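Local coordinates for protein monovalent Na+/H+ antiporter subunit C (Dietzia sp. DQ12-45-1b, PDB 7D3U) that forms part of the membrane-embedded Mrp complex, a sodium/proton antiporter, where it packs as a small helical subunit against subunit D, at the interface of chains B and A. Residues are numbered along the deposited sequence; one frame, centred on the assembly and turned at random. Chains: chain A, Monovalent Na+/H+ antiporter subunit C; chain B, Monovalent Na+/H+ antiporter subunit D.

The interface of chains B and A. Residues chain B 160, 164; chain A 23, 89-90, 93, 96-98.
The guanidinium of B:Arg164 is the flat group of this subunit C–subunit D interface, and chain A meets it along its rim. At the edge, in the guanidinium plane, O of A:Asp98 lies 3.8 Å from NH1 of B:Arg164, a near approach rather than a bond. The carbonyl of A:Leu89 also lies near this plane, 15° out of it, and accepts a hydrogen bond on a lone pair, with NH2 of B:Arg164 3.2 Å from O of A:Leu89 and 148° at the hydrogen. A weak hydrogen bond from NE of B:Arg164 reaches the same oxygen, which thus takes two N-H donors of one guanidinium, and NH2 makes another weak one to O of A:Gly93. The arginine thus caps the C-terminal end of helix 66-90, likely anchoring it to helix 157-187 of subunit D; the helix dipole and the acidic run A:Asp96 to A:Asp98 may favour its positive charge. Its side chain leaves with CG beside the backbone N (chi1 -76°) and runs extended from CG to NE. CG of B:Arg164 lies 3.8 Å from CD1 of A:Leu89, the two side chains pointing in opposite directions. The thioether SD of A:Met23, whose chain bends at chi2, sits 3.8 Å from CD of B:Arg164, the two chains meeting at a slant. An alanine here removes the guanidinium donors and the aliphatic stem, and would probably weaken the join of the subunits. One turn earlier, CG1 of B:Val160, anti to the backbone N, lies 4.0 Å from CD2 of A:Leu89.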
ATOM      1  N   VAL B 160     -11.357   6.883  -8.908  1.00 69.06           N
ATOM      2  CA  VAL B 160     -12.253   5.759  -8.668  1.00 69.06           C
ATOM      3  C   VAL B 160     -11.666   4.520  -9.326  1.00 69.06           C
ATOM      4  O   VAL B 160     -11.874   3.400  -8.853  1.00 69.06           O
ATOM      5  CB  VAL B 160     -13.679   6.054  -9.169  1.00 69.06           C
ATOM      6  CG1 VAL B 160     -14.565   4.842  -9.025  1.00 69.06           C
ATOM      7  CG2 VAL B 160     -14.266   7.226  -8.416  1.00 69.06           C
ATOM      8  N   ARG B 164     -10.811   1.136  -7.444  1.00 68.52           N
ATOM      9  CA  ARG B 164     -11.126  -0.186  -7.974  1.00 68.52           C
ATOM     10  C   ARG B 164      -9.912  -1.097  -7.906  1.00 68.52           C
ATOM     11  O   ARG B 164      -9.997  -2.226  -7.415  1.00 68.52           O
ATOM     12  CB  ARG B 164     -11.619  -0.079  -9.417  1.00 68.52           C
ATOM     13  CG  ARG B 164     -13.038   0.416  -9.581  1.00 68.52           C
ATOM     14  CD  ARG B 164     -13.404   0.447 -11.053  1.00 68.52           C
ATOM     15  NE  ARG B 164     -14.636   1.182 -11.307  1.00 68.52           N
ATOM     16  CZ  ARG B 164     -15.119   1.421 -12.520  1.00 68.52           C
ATOM     17  NH1 ARG B 164     -14.471   0.984 -13.590  1.00 68.52           N
ATOM     18  NH2 ARG B 164     -16.248   2.098 -12.666  1.00 68.52           N
TER
ATOM     19  N   MET A  23     -16.246  -4.327 -14.949  1.00 74.01           N
ATOM     20  CA  MET A  23     -16.082  -4.374 -13.501  1.00 74.01           C
ATOM     21  C   MET A  23     -17.047  -5.349 -12.844  1.00 74.01           C
ATOM     22  O   MET A  23     -16.703  -5.960 -11.827  1.00 74.01           O
ATOM     23  CB  MET A  23     -16.258  -2.982 -12.901  1.00 74.01           C
ATOM     24  CG  MET A  23     -15.785  -2.881 -11.466  1.00 74.01           C
ATOM     25  SD  MET A  23     -14.043  -3.301 -11.303  1.00 74.01           S
ATOM     26  CE  MET A  23     -13.899  -3.444  -9.527  1.00 74.01           C
ATOM     27  N   LEU A  89     -18.935   0.900  -6.634  1.00 69.32           N
ATOM     28  CA  LEU A  89     -17.838   1.459  -7.416  1.00 69.32           C
ATOM     29  C   LEU A  89     -18.044   1.238  -8.906  1.00 69.32           C
ATOM     30  O   LEU A  89     -17.544   2.018  -9.724  1.00 69.32           O
ATOM     31  CB  LEU A  89     -16.509   0.833  -6.996  1.00 69.32           C
ATOM     32  CG  LEU A  89     -15.703   1.431  -5.848  1.00 69.32           C
ATOM     33  CD1 LEU A  89     -14.241   1.092  -6.036  1.00 69.32           C
ATOM     34  CD2 LEU A  89     -15.895   2.927  -5.759  1.00 69.32           C
ATOM     35  N   ALA A  90     -18.762   0.178  -9.278  1.00 68.87           N
ATOM     36  CA  ALA A  90     -18.923  -0.151 -10.689  1.00 68.87           C
ATOM     37  C   ALA A  90     -19.809   0.835 -11.439  1.00 68.87           C
ATOM     38  O   ALA A  90     -19.763   0.864 -12.672  1.00 68.87           O
ATOM     39  CB  ALA A  90     -19.492  -1.562 -10.835  1.00 68.87           C
ATOM     40  N   GLY A  93     -17.623   5.297 -11.908  1.00 74.47           N
ATOM     41  CA  GLY A  93     -16.540   5.624 -12.820  1.00 74.47           C
ATOM     42  C   GLY A  93     -16.982   5.506 -14.267  1.00 74.47           C
ATOM     43  O   GLY A  93     -17.621   4.523 -14.659  1.00 74.47           O
ATOM     44  N   ASP A  96     -19.594   3.618 -18.282  1.00 81.63           N
ATOM     45  CA  ASP A  96     -19.820   2.181 -18.306  1.00 81.63           C
ATOM     46  C   ASP A  96     -19.065   1.572 -17.131  1.00 81.63           C
ATOM     47  O   ASP A  96     -18.573   2.281 -16.249  1.00 81.63           O
ATOM     48  CB  ASP A  96     -19.378   1.581 -19.646  1.00 81.63           C
ATOM     49  CG  ASP A  96     -20.293   1.963 -20.784  1.00 81.63           C
ATOM     50  OD1 ASP A  96     -21.410   2.445 -20.504  1.00 81.63           O
ATOM     51  OD2 ASP A  96     -19.899   1.786 -21.955  1.00 81.63           O
ATOM     52  N   ASP A  97     -18.975   0.246 -17.115  1.00 78.98           N
ATOM     53  CA  ASP A  97     -18.136  -0.460 -16.158  1.00 78.98           C
ATOM     54  C   ASP A  97     -16.890  -1.035 -16.814  1.00 78.98           C
ATOM     55  O   ASP A  97     -16.211  -1.871 -16.210  1.00 78.98           O
ATOM     56  CB  ASP A  97     -18.933  -1.565 -15.463  1.00 78.98           C
ATOM     57  CG  ASP A  97     -19.452  -2.605 -16.429  1.00 78.98           C
ATOM     58  OD1 ASP A  97     -19.261  -2.433 -17.650  1.00 78.98           O
ATOM     59  OD2 ASP A  97     -20.051  -3.597 -15.965  1.00 78.98           O
ATOM     60  N   ASP A  98     -16.576  -0.599 -18.033  1.00 82.64           N
ATOM     61  CA  ASP A  98     -15.411  -1.096 -18.750  1.00 82.64           C
ATOM     62  C   ASP A  98     -14.146  -0.880 -17.932  1.00 82.64           C
ATOM     63  O   ASP A  98     -13.978   0.150 -17.276  1.00 82.64           O
ATOM     64  CB  ASP A  98     -15.293  -0.396 -20.104  1.00 82.64           C
ATOM     65  CG  ASP A  98     -14.213  -0.995 -20.984  1.00 82.64           C
ATOM     66  OD1 ASP A  98     -13.589  -1.995 -20.578  1.00 82.64           O
ATOM     67  OD2 ASP A  98     -13.985  -0.458 -22.090  1.00 82.64           O
TER